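Local coordinates for VirK protein (Legionella pneumophila, PDB 5XTA) that is of unknown function but belongs to the bacterial VirK family, has a novel fold and is probably linked to type II secretion, at residues 11-14 / 19-22; 80-83 / 87-90; 91-96 / 100-105. The protein carries 3 engineered substitutions. One frame throughout, in Å; residues are numbered along the deposited sequence.

Contact 1 of 3, residues 11-14 / 19-22. With SO4 (sulfate ion), chain E.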
ATOM      1  N   VAL A  11      11.082   1.089  18.787  1.00 25.78           N
ATOM      2  CA  VAL A  11      10.575  -0.189  19.275  1.00 26.58           C
ATOM      3  C   VAL A  11       9.237   0.012  19.983  1.00 27.16           C
ATOM      4  O   VAL A  11       8.284  -0.704  19.694  1.00 25.35           O
ATOM      5  CB  VAL A  11      11.627  -0.854  20.173  1.00 28.32           C
ATOM      6  CG1 VAL A  11      11.046  -1.992  21.010  1.00 31.64           C
ATOM      7  CG2 VAL A  11      12.791  -1.330  19.312  1.00 26.80           C
ATOM      8  N   ASP A  12       9.154   1.023  20.851  1.00 29.25           N
ATOM      9  CA  ASP A  12       7.902   1.336  21.537  1.00 32.58           C
ATOM     10  C   ASP A  12       6.771   1.712  20.561  1.00 31.74           C
ATOM     11  O   ASP A  12       5.611   1.310  20.761  1.00 30.46           O
ATOM     12  CB  ASP A  12       8.090   2.436  22.599  1.00 37.33           C
ATOM     13  CG  ASP A  12       8.887   1.951  23.836  1.00 42.63           C
ATOM     14  OD1 ASP A  12       9.145   0.736  23.980  1.00 46.15           O
ATOM     15  OD2 ASP A  12       9.280   2.799  24.664  1.00 49.72           O
ATOM     16  N   ALA A  13       7.098   2.486  19.528  1.00 28.52           N
ATOM     17  CA  ALA A  13       6.098   2.900  18.550  1.00 29.54           C
ATOM     18  C   ALA A  13       5.558   1.689  17.760  1.00 26.63           C
ATOM     19  O   ALA A  13       4.365   1.591  17.481  1.00 25.43           O
ATOM     20  CB  ALA A  13       6.669   3.954  17.617  1.00 30.25           C
ATOM     21  N   ILE A  14       6.449   0.764  17.441  1.00 25.40           N
ATOM     22  CA  ILE A  14       6.051  -0.440  16.726  1.00 24.62           C
ATOM     23  C   ILE A  14       5.104  -1.281  17.603  1.00 25.72           C
ATOM     24  O   ILE A  14       4.011  -1.699  17.165  1.00 25.20           O
ATOM     25  CB  ILE A  14       7.271  -1.240  16.259  1.00 23.20           C
ATOM     26  CG1 ILE A  14       8.050  -0.434  15.232  1.00 22.32           C
ATOM     27  CG2 ILE A  14       6.839  -2.600  15.664  1.00 23.23           C
ATOM     28  CD1 ILE A  14       9.453  -0.924  15.017  1.00 23.15           C
ATOM     29  N   ARG A  19       2.264   3.186  12.508  1.00 26.09           N
ATOM     30  CA  ARG A  19       2.894   2.984  11.216  1.00 26.90           C
ATOM     31  C   ARG A  19       4.152   3.872  11.107  1.00 26.86           C
ATOM     32  O   ARG A  19       4.107   5.050  11.378  1.00 27.75           O
ATOM     33  CB  ARG A  19       1.900   3.260  10.104  1.00 26.04           C
ATOM     34  CG  ARG A  19       2.524   2.955   8.745  1.00 29.60           C
ATOM     35  CD  ARG A  19       1.523   2.538   7.701  1.00 31.61           C
ATOM     36  NE  ARG A  19       2.185   2.366   6.397  1.00 32.89           N
ATOM     37  CZ  ARG A  19       1.545   2.115   5.268  1.00 34.57           C
ATOM     38  NH1 ARG A  19       0.223   2.038   5.296  1.00 36.88           N
ATOM     39  NH2 ARG A  19       2.224   1.948   4.117  1.00 37.83           N
ATOM     40  N   ILE A  20       5.277   3.260  10.761  1.00 25.48           N
ATOM     41  CA  ILE A  20       6.573   3.906  10.726  1.00 24.68           C
ATOM     42  C   ILE A  20       6.931   4.477   9.336  1.00 24.73           C
ATOM     43  O   ILE A  20       6.701   3.849   8.315  1.00 23.00           O
ATOM     44  CB  ILE A  20       7.619   2.841  11.144  1.00 26.74           C
ATOM     45  CG1 ILE A  20       7.358   2.329  12.589  1.00 29.89           C
ATOM     46  CG2 ILE A  20       9.032   3.319  11.019  1.00 28.22           C
ATOM     47  CD1 ILE A  20       7.030   3.392  13.623  1.00 31.24           C
ATOM     48  N   THR A  21       7.578   5.628   9.315  1.00 23.04           N
ATOM     49  CA  THR A  21       8.117   6.227   8.097  1.00 23.03           C
ATOM     50  C   THR A  21       9.617   6.463   8.263  1.00 23.42           C
ATOM     51  O   THR A  21      10.065   7.027   9.272  1.00 23.07           O
ATOM     52  CB  THR A  21       7.392   7.543   7.746  1.00 22.54           C
ATOM     53  OG1 THR A  21       6.021   7.261   7.463  1.00 22.02           O
ATOM     54  CG2 THR A  21       7.989   8.192   6.499  1.00 22.91           C
ATOM     55  N   PHE A  22      10.372   6.038   7.252  1.00 24.65           N
ATOM     56  CA  PHE A  22      11.814   6.247   7.151  1.00 25.25           C
ATOM     57  C   PHE A  22      12.100   7.404   6.195  1.00 25.91           C
ATOM     58  O   PHE A  22      11.612   7.399   5.054  1.00 23.53           O
ATOM     59  CB  PHE A  22      12.532   4.997   6.653  1.00 26.28           C
ATOM     60  CG  PHE A  22      12.313   3.815   7.517  1.00 28.51           C
ATOM     61  CD1 PHE A  22      12.923   3.729   8.752  1.00 30.43           C
ATOM     62  CD2 PHE A  22      11.436   2.808   7.141  1.00 32.51           C
ATOM     63  CE1 PHE A  22      12.707   2.640   9.588  1.00 30.62           C
ATOM     64  CE2 PHE A  22      11.197   1.738   7.990  1.00 32.84           C
ATOM     65  CZ  PHE A  22      11.855   1.647   9.203  1.00 31.45           C
TER
HETATM   66  S   SO4 E 201      -0.581   1.694   1.781  1.00 42.29           S
HETATM   67  O1  SO4 E 201      -0.981   2.723   2.755  1.00 41.02           O
HETATM   68  O2  SO4 E 201       0.328   0.818   2.549  1.00 49.80           O
HETATM   69  O3  SO4 E 201      -1.801   0.999   1.391  1.00 49.65           O
HETATM   70  O4  SO4 E 201       0.142   2.301   0.658  1.00 52.72           O
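Ile20, which packs against Ala13 and Ile14 of the helix, also sends its CG2 branch over one face of the Phe22 ring, 3.7 Å above the plane and offset toward the rim. The other flat group, the guanidinium of Arg19, is met at its edge by a bound sulfate whose sulfur lies in the guanidinium plane. These residues form a helix-turn-strand connection: helix 7-15 ends, a short turn follows, and the chain enters strand 21-25, the middle strand of the three-stranded antiparallel sheet in the VirK fold. Between the two segments the contact is purely apolar and small. Ile20 reaches the helix with its longer branch. Ile20 CD1 touches Ala13 CB at 4.0 Å, and Ile20 CG1 meets Ile14 CG1 at 3.9 Å. The two isoleucine side chains cross at about a right angle, and Ile14 continues onto Val47, Val49 and Val55 of the larger sheet. The ring of Phe22 meets that of Phe80, the planes only about 10° apart. Arg19 turns its back on the helix: CG stands anti to the backbone N (chi1 -176°) and the chain runs extended from there to NE, which carries the charged end out to the anion. Thr43 O also accepts a bond from Arg19 NH2. The sulfate, probably from the crystallisation liquor, is bonded as well by Arg19 NH1 of each of the other three subunits, so the four copies of Arg19 in the assembly converge on one anion. Within this chain Arg19 NH1 donates to sulfate O1 at 2.9 Å; Arg19 NH2 holds O2 at 2.7 Å, and the same O2 takes a weak bond from NH1 at 3.0 Å.

Contact 2 of 3, residues 80-83 / 87-90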
ATOM      1  N   PHE A  80      15.812  -2.404   4.960  1.00 24.53           N
ATOM      2  CA  PHE A  80      16.196  -1.403   5.960  1.00 26.43           C
ATOM      3  C   PHE A  80      16.498  -2.162   7.233  1.00 26.51           C
ATOM      4  O   PHE A  80      15.724  -3.035   7.622  1.00 25.94           O
ATOM      5  CB  PHE A  80      15.030  -0.456   6.241  1.00 28.15           C
ATOM      6  CG  PHE A  80      14.597   0.347   5.056  1.00 31.11           C
ATOM      7  CD1 PHE A  80      15.142   1.590   4.817  1.00 33.17           C
ATOM      8  CD2 PHE A  80      13.638  -0.137   4.175  1.00 34.22           C
ATOM      9  CE1 PHE A  80      14.751   2.341   3.724  1.00 34.03           C
ATOM     10  CE2 PHE A  80      13.240   0.617   3.086  1.00 34.03           C
ATOM     11  CZ  PHE A  80      13.804   1.859   2.862  1.00 34.30           C
ATOM     12  N   ASN A  81      17.635  -1.862   7.841  1.00 26.11           N
ATOM     13  CA  ASN A  81      18.063  -2.468   9.081  0.51 27.51           C
ATOM     14  C   ASN A  81      18.577  -1.368  10.016  1.00 27.72           C
ATOM     15  O   ASN A  81      19.320  -0.497   9.581  1.00 32.11           O
ATOM     16  CB  ASN A  81      19.163  -3.460   8.766  0.51 29.82           C
ATOM     17  CG  ASN A  81      19.326  -4.509   9.837  0.51 30.99           C
ATOM     18  OD1 ASN A  81      19.620  -4.208  10.989  0.51 34.04           O
ATOM     19  ND2 ASN A  81      19.135  -5.747   9.460  0.51 32.09           N
ATOM     20  N   LEU A  82      18.173  -1.403  11.269  1.00 26.17           N
ATOM     21  CA  LEU A  82      18.601  -0.433  12.264  1.00 25.14           C
ATOM     22  C   LEU A  82      18.927  -1.203  13.504  1.00 28.42           C
ATOM     23  O   LEU A  82      18.073  -1.958  14.012  1.00 27.43           O
ATOM     24  CB  LEU A  82      17.475   0.514  12.597  1.00 24.65           C
ATOM     25  CG  LEU A  82      17.680   1.400  13.805  1.00 24.53           C
ATOM     26  CD1 LEU A  82      18.812   2.382  13.521  1.00 23.31           C
ATOM     27  CD2 LEU A  82      16.385   2.122  14.153  1.00 25.51           C
ATOM     28  N   ASP A  83      20.130  -1.017  14.026  1.00 28.14           N
ATOM     29  CA  ASP A  83      20.473  -1.736  15.244  1.00 30.92           C
ATOM     30  C   ASP A  83      20.306  -0.866  16.478  1.00 29.56           C
ATOM     31  O   ASP A  83      20.108   0.351  16.378  1.00 30.27           O
ATOM     32  CB  ASP A  83      21.854  -2.395  15.123  1.00 32.22           C
ATOM     33  CG  ASP A  83      23.005  -1.397  15.173  1.00 35.45           C
ATOM     34  OD1 ASP A  83      22.878  -0.280  15.733  1.00 38.23           O
ATOM     35  OD2 ASP A  83      24.075  -1.763  14.663  1.00 39.84           O
ATOM     36  N   ASP A  87      23.035   2.317  14.340  1.00 28.67           N
ATOM     37  CA  ASP A  87      23.674   2.123  13.031  1.00 28.31           C
ATOM     38  C   ASP A  87      22.626   1.557  12.057  1.00 28.51           C
ATOM     39  O   ASP A  87      21.986   0.542  12.351  1.00 27.17           O
ATOM     40  CB  ASP A  87      24.865   1.169  13.123  1.00 32.38           C
ATOM     41  CG  ASP A  87      25.862   1.564  14.219  1.00 35.00           C
ATOM     42  OD1 ASP A  87      26.286   2.726  14.240  1.00 38.97           O
ATOM     43  OD2 ASP A  87      26.207   0.717  15.066  1.00 40.16           O
ATOM     44  N   ALA A  88      22.415   2.261  10.949  1.00 26.54           N
ATOM     45  CA  ALA A  88      21.403   1.916   9.992  1.00 28.71           C
ATOM     46  C   ALA A  88      22.059   1.541   8.670  1.00 30.40           C
ATOM     47  O   ALA A  88      23.069   2.109   8.285  1.00 29.39           O
ATOM     48  CB  ALA A  88      20.443   3.077   9.777  1.00 29.22           C
ATOM     49  N   SER A  89      21.483   0.565   7.986  1.00 31.85           N
ATOM     50  CA  SER A  89      21.860   0.295   6.609  1.00 34.02           C
ATOM     51  C   SER A  89      20.645   0.104   5.718  1.00 33.07           C
ATOM     52  O   SER A  89      19.559  -0.314   6.180  1.00 31.27           O
ATOM     53  CB  SER A  89      22.766  -0.920   6.530  1.00 36.57           C
ATOM     54  OG  SER A  89      22.059  -2.108   6.791  1.00 40.02           O
ATOM     55  N   ILE A  90      20.826   0.448   4.444  1.00 30.89           N
ATOM     56  CA  ILE A  90      19.816   0.211   3.426  1.00 30.81           C
ATOM     57  C   ILE A  90      20.521  -0.512   2.325  1.00 30.21           C
ATOM     58  O   ILE A  90      21.485  -0.012   1.761  1.00 30.57           O
ATOM     59  CB  ILE A  90      19.173   1.475   2.853  1.00 33.21           C
ATOM     60  CG1 ILE A  90      18.642   2.375   3.971  1.00 34.31           C
ATOM     61  CG2 ILE A  90      18.064   1.099   1.864  1.00 32.82           C
ATOM     62  CD1 ILE A  90      19.658   3.323   4.554  1.00 38.44           C
TER
HETATM   63  O   HOH W   1      22.184  -1.871  10.894  1.00 48.69           O
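Asn81 and Ser89 carry the backbone bonding, as a hydrogen-bonded antiparallel pair. Asn81 N donates to Ser89 O at 3.0 Å and Ser89 N returns the bond to Asn81 O at 2.9 Å. Asp83 N adds a further rung to Asp87 O, again 2.9 Å. A water can also donate to Asp87 O and, weakly, to Asn81 O. These bonds close the turn end of the beta hairpin made by strands 74-83 and 87-96, two neighbours in the six-stranded antiparallel sheet. The apolar contacts belong to the face that carries Phe80, Leu82, Ala88 and Ile90. Ile90 lays CG2 over one face of the Phe80 ring, while its CG1 touches Phe80 CD1 at 3.7 Å. Further toward the turn, Leu82 CD1 reaches Ala88 CB at 4.1 Å. Phe116 covers Phe80, Ala88 and Ile90 from strand 116-119, and Leu82 is packed by Phe7 and Ile10 of helix 7-15. Charged groups gather at the turn. The Asp83 side chain is folded back between its own N and carbonyl carbon (chi1 72°), and this brings OD1 to Asp87 N at 3.0 Å, the donor arriving from above the carboxylate plane. Glu85 N bonds the same OD1 weakly, as in an Asx turn. The two carboxylates, their planes 79° apart, come close without bonding: Asp83 OD2 and Asp87 OD2 are 3.3 Å apart. That proximity would tend to raise the affinity of one of them for a proton, though Lys111 NZ, in a salt bridge with Asp87 OD1, probably relieves part of the repulsion.

Contact 3 of 3, residues 91-96 / 100-105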
ATOM      1  N   LYS A  91      20.043  -1.703   2.039  1.00 28.40           N
ATOM      2  CA  LYS A  91      20.536  -2.448   0.939  1.00 28.75           C
ATOM      3  C   LYS A  91      19.466  -2.541  -0.152  1.00 27.08           C
ATOM      4  O   LYS A  91      18.367  -3.019   0.076  1.00 24.24           O
ATOM      5  CB  LYS A  91      21.012  -3.808   1.397  1.00 31.02           C
ATOM      6  CG  LYS A  91      21.589  -4.570   0.210  1.00 35.81           C
ATOM      7  CD  LYS A  91      22.550  -5.666   0.570  1.00 39.83           C
ATOM      8  CE  LYS A  91      23.225  -6.201  -0.691  1.00 41.14           C
ATOM      9  NZ  LYS A  91      23.466  -7.659  -0.606  1.00 44.03           N
ATOM     10  N   THR A  92      19.785  -2.016  -1.324  1.00 26.15           N
ATOM     11  CA  THR A  92      18.863  -2.011  -2.445  1.00 27.14           C
ATOM     12  C   THR A  92      19.315  -3.015  -3.485  1.00 27.33           C
ATOM     13  O   THR A  92      20.461  -2.988  -3.906  1.00 29.55           O
ATOM     14  CB  THR A  92      18.773  -0.616  -3.057  1.00 28.61           C
ATOM     15  OG1 THR A  92      18.327   0.272  -2.043  1.00 29.12           O
ATOM     16  CG2 THR A  92      17.756  -0.595  -4.271  1.00 29.61           C
ATOM     17  N   THR A  93      18.426  -3.922  -3.852  1.00 24.96           N
ATOM     18  CA  THR A  93      18.681  -4.944  -4.836  1.00 25.32           C
ATOM     19  C   THR A  93      17.786  -4.672  -6.033  1.00 26.51           C
ATOM     20  O   THR A  93      16.547  -4.522  -5.901  1.00 22.63           O
ATOM     21  CB  THR A  93      18.416  -6.338  -4.231  1.00 25.89           C
ATOM     22  OG1 THR A  93      19.329  -6.554  -3.144  1.00 26.09           O
ATOM     23  CG2 THR A  93      18.606  -7.433  -5.262  1.00 26.95           C
ATOM     24  N   VAL A  94      18.394  -4.597  -7.210  1.00 26.23           N
ATOM     25  CA  VAL A  94      17.635  -4.231  -8.384  1.00 27.11           C
ATOM     26  C   VAL A  94      17.296  -5.500  -9.151  1.00 28.06           C
ATOM     27  O   VAL A  94      18.198  -6.287  -9.477  1.00 29.64           O
ATOM     28  CB  VAL A  94      18.387  -3.221  -9.249  1.00 29.37           C
ATOM     29  CG1 VAL A  94      17.542  -2.796 -10.410  1.00 29.16           C
ATOM     30  CG2 VAL A  94      18.800  -2.003  -8.437  1.00 30.32           C
ATOM     31  N   LEU A  95      16.002  -5.680  -9.440  1.00 26.12           N
ATOM     32  CA  LEU A  95      15.454  -6.883 -10.060  1.00 27.28           C
ATOM     33  C   LEU A  95      14.648  -6.566 -11.318  1.00 27.50           C
ATOM     34  O   LEU A  95      13.892  -5.614 -11.343  1.00 27.01           O
ATOM     35  CB  LEU A  95      14.544  -7.580  -9.058  1.00 29.01           C
ATOM     36  CG  LEU A  95      15.180  -7.905  -7.704  1.00 30.12           C
ATOM     37  CD1 LEU A  95      14.079  -8.086  -6.686  1.00 31.87           C
ATOM     38  CD2 LEU A  95      16.062  -9.139  -7.775  1.00 31.39           C
ATOM     39  N   ASN A  96      14.831  -7.365 -12.368  1.00 29.94           N
ATOM     40  CA  ASN A  96      13.983  -7.284 -13.556  1.00 29.29           C
ATOM     41  C   ASN A  96      12.568  -7.658 -13.120  1.00 28.62           C
ATOM     42  O   ASN A  96      12.360  -8.700 -12.498  1.00 28.62           O
ATOM     43  CB  ASN A  96      14.517  -8.213 -14.633  1.00 30.27           C
ATOM     44  CG  ASN A  96      13.713  -8.146 -15.899  1.00 30.32           C
ATOM     45  OD1 ASN A  96      12.544  -8.508 -15.917  1.00 38.70           O
ATOM     46  ND2 ASN A  96      14.309  -7.646 -16.945  1.00 31.75           N
ATOM     47  N   TYR A 100      12.598 -11.351 -12.607  1.00 34.84           N
ATOM     48  CA  TYR A 100      13.230 -11.395 -11.274  1.00 33.85           C
ATOM     49  C   TYR A 100      14.747 -11.640 -11.254  1.00 35.61           C
ATOM     50  O   TYR A 100      15.316 -11.841 -10.185  1.00 36.43           O
ATOM     51  CB  TYR A 100      12.524 -12.332 -10.298  1.00 34.36           C
ATOM     52  CG  TYR A 100      11.284 -11.691  -9.735  1.00 34.97           C
ATOM     53  CD1 TYR A 100      11.370 -10.642  -8.814  1.00 33.08           C
ATOM     54  CD2 TYR A 100      10.026 -12.116 -10.151  1.00 33.39           C
ATOM     55  CE1 TYR A 100      10.221 -10.061  -8.293  1.00 31.84           C
ATOM     56  CE2 TYR A 100       8.882 -11.541  -9.643  1.00 33.85           C
ATOM     57  CZ  TYR A 100       8.988 -10.509  -8.724  1.00 33.65           C
ATOM     58  OH  TYR A 100       7.822  -9.940  -8.288  1.00 31.78           O
ATOM     59  N   GLU A 101      15.396 -11.564 -12.409  1.00 36.58           N
ATOM     60  CA  GLU A 101      16.848 -11.664 -12.467  1.00 43.72           C
ATOM     61  C   GLU A 101      17.417 -10.432 -11.741  1.00 42.83           C
ATOM     62  O   GLU A 101      16.900  -9.319 -11.912  1.00 41.62           O
ATOM     63  CB  GLU A 101      17.321 -11.775 -13.942  1.00 49.00           C
ATOM     64  CG  GLU A 101      18.731 -11.236 -14.271  1.00 55.42           C
ATOM     65  CD  GLU A 101      18.968 -10.962 -15.758  1.00 58.80           C
ATOM     66  OE1 GLU A 101      18.117 -11.326 -16.596  1.00 65.48           O
ATOM     67  OE2 GLU A 101      20.015 -10.367 -16.100  1.00 62.58           O
ATOM     68  N   ARG A 102      18.462 -10.649 -10.939  1.00 40.81           N
ATOM     69  CA  ARG A 102      19.146  -9.586 -10.204  1.00 42.72           C
ATOM     70  C   ARG A 102      20.043  -8.801 -11.163  1.00 40.89           C
ATOM     71  O   ARG A 102      20.894  -9.382 -11.828  1.00 40.19           O
ATOM     72  CB  ARG A 102      19.986 -10.206  -9.063  1.00 47.21           C
ATOM     73  CG  ARG A 102      20.641  -9.205  -8.113  1.00 52.63           C
ATOM     74  CD  ARG A 102      21.465  -9.887  -7.012  1.00 57.63           C
ATOM     75  NE  ARG A 102      22.598  -9.057  -6.535  1.00 63.64           N
ATOM     76  CZ  ARG A 102      23.712  -8.793  -7.231  1.00 66.49           C
ATOM     77  NH1 ARG A 102      23.867  -9.272  -8.466  1.00 68.47           N
ATOM     78  NH2 ARG A 102      24.682  -8.041  -6.702  1.00 66.93           N
ATOM     79  N   LEU A 103      19.864  -7.488 -11.229  1.00 38.77           N
ATOM     80  CA  LEU A 103      20.678  -6.633 -12.092  1.00 39.28           C
ATOM     81  C   LEU A 103      21.823  -5.964 -11.360  1.00 41.69           C
ATOM     82  O   LEU A 103      22.765  -5.493 -11.983  1.00 44.29           O
ATOM     83  CB  LEU A 103      19.829  -5.556 -12.749  1.00 41.13           C
ATOM     84  CG  LEU A 103      18.710  -5.950 -13.724  1.00 45.62           C
ATOM     85  CD1 LEU A 103      18.697  -4.967 -14.907  1.00 46.64           C
ATOM     86  CD2 LEU A 103      18.793  -7.365 -14.256  1.00 47.20           C
ATOM     87  N   GLY A 104      21.739  -5.886 -10.043  1.00 41.03           N
ATOM     88  CA  GLY A 104      22.749  -5.189  -9.289  1.00 39.88           C
ATOM     89  C   GLY A 104      22.254  -4.931  -7.894  1.00 37.89           C
ATOM     90  O   GLY A 104      21.089  -5.188  -7.555  1.00 34.33           O
ATOM     91  N   SER A 105      23.154  -4.449  -7.069  1.00 38.00           N
ATOM     92  CA  SER A 105      22.791  -4.082  -5.712  1.00 43.37           C
ATOM     93  C   SER A 105      23.718  -3.029  -5.235  1.00 47.38           C
ATOM     94  O   SER A 105      24.848  -2.919  -5.731  1.00 51.72           O
ATOM     95  CB  SER A 105      22.832  -5.291  -4.768  1.00 45.67           C
ATOM     96  OG  SER A 105      24.074  -5.971  -4.807  1.00 49.80           O
TER
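A beta hairpin with a bulge in its second strand joins 91-96 to 100-105. Val94 N donates to Gly104 O at 2.8 Å, and Val94 O accepts from Leu103 N at 2.7 Å. The register slips by one residue between Val94 and Leu95, because Leu103 is inserted between Arg102 and Gly104. Gly104 N, buried here, has no partner in the model. Past the bulge, Asn96 N bonds Glu101 O at 2.9 Å in the carbonyl plane, and Tyr100 N closes onto Asn96 O at 2.7 Å. Leu95 places CD2 against Tyr100 O and CD1 at the edge of the tyrosine ring. On the same face as Leu95, Thr93 CG2 lies at 3.9 Å from Arg102 CG, the two side chains crossing at about a right angle. Arg102, extended from CG to NE with chi1 at -174°, runs forward along its own strand, where NH2 bonds Ser105 OG. The far edge of 91-96 is bonded by strand 74-83, through Tyr77 and Phe75. Across Thr93, Leu95 and Tyr100 lie Leu64, Phe62 and Pro73 of the second subunit, while Val94 packs on Asp66, Leu68 and Met74 of its own chain.

Overall arrangement
Contacts 2 and 3 lie in the six-stranded sheet and share strand 87-96: contact 2 uses its first four residues against strand 74-83, contact 3 the remaining six against strand 102-111, with centres about 19 Å apart. Contact 1 joins helix 7-15 to the entry of strand 21-25, the middle strand of the smaller sheet, and lies about 27 Å from contact 3, centre to centre, across the chain's centre. It is fully buried and its two segments meet through aliphatic side chains alone, whereas the two hairpins depend on backbone bonds. Contact 2 keeps one greasy face and a charged turn; contact 3 is the most exposed, with a bulge. The second subunit touches contacts 1 and 3.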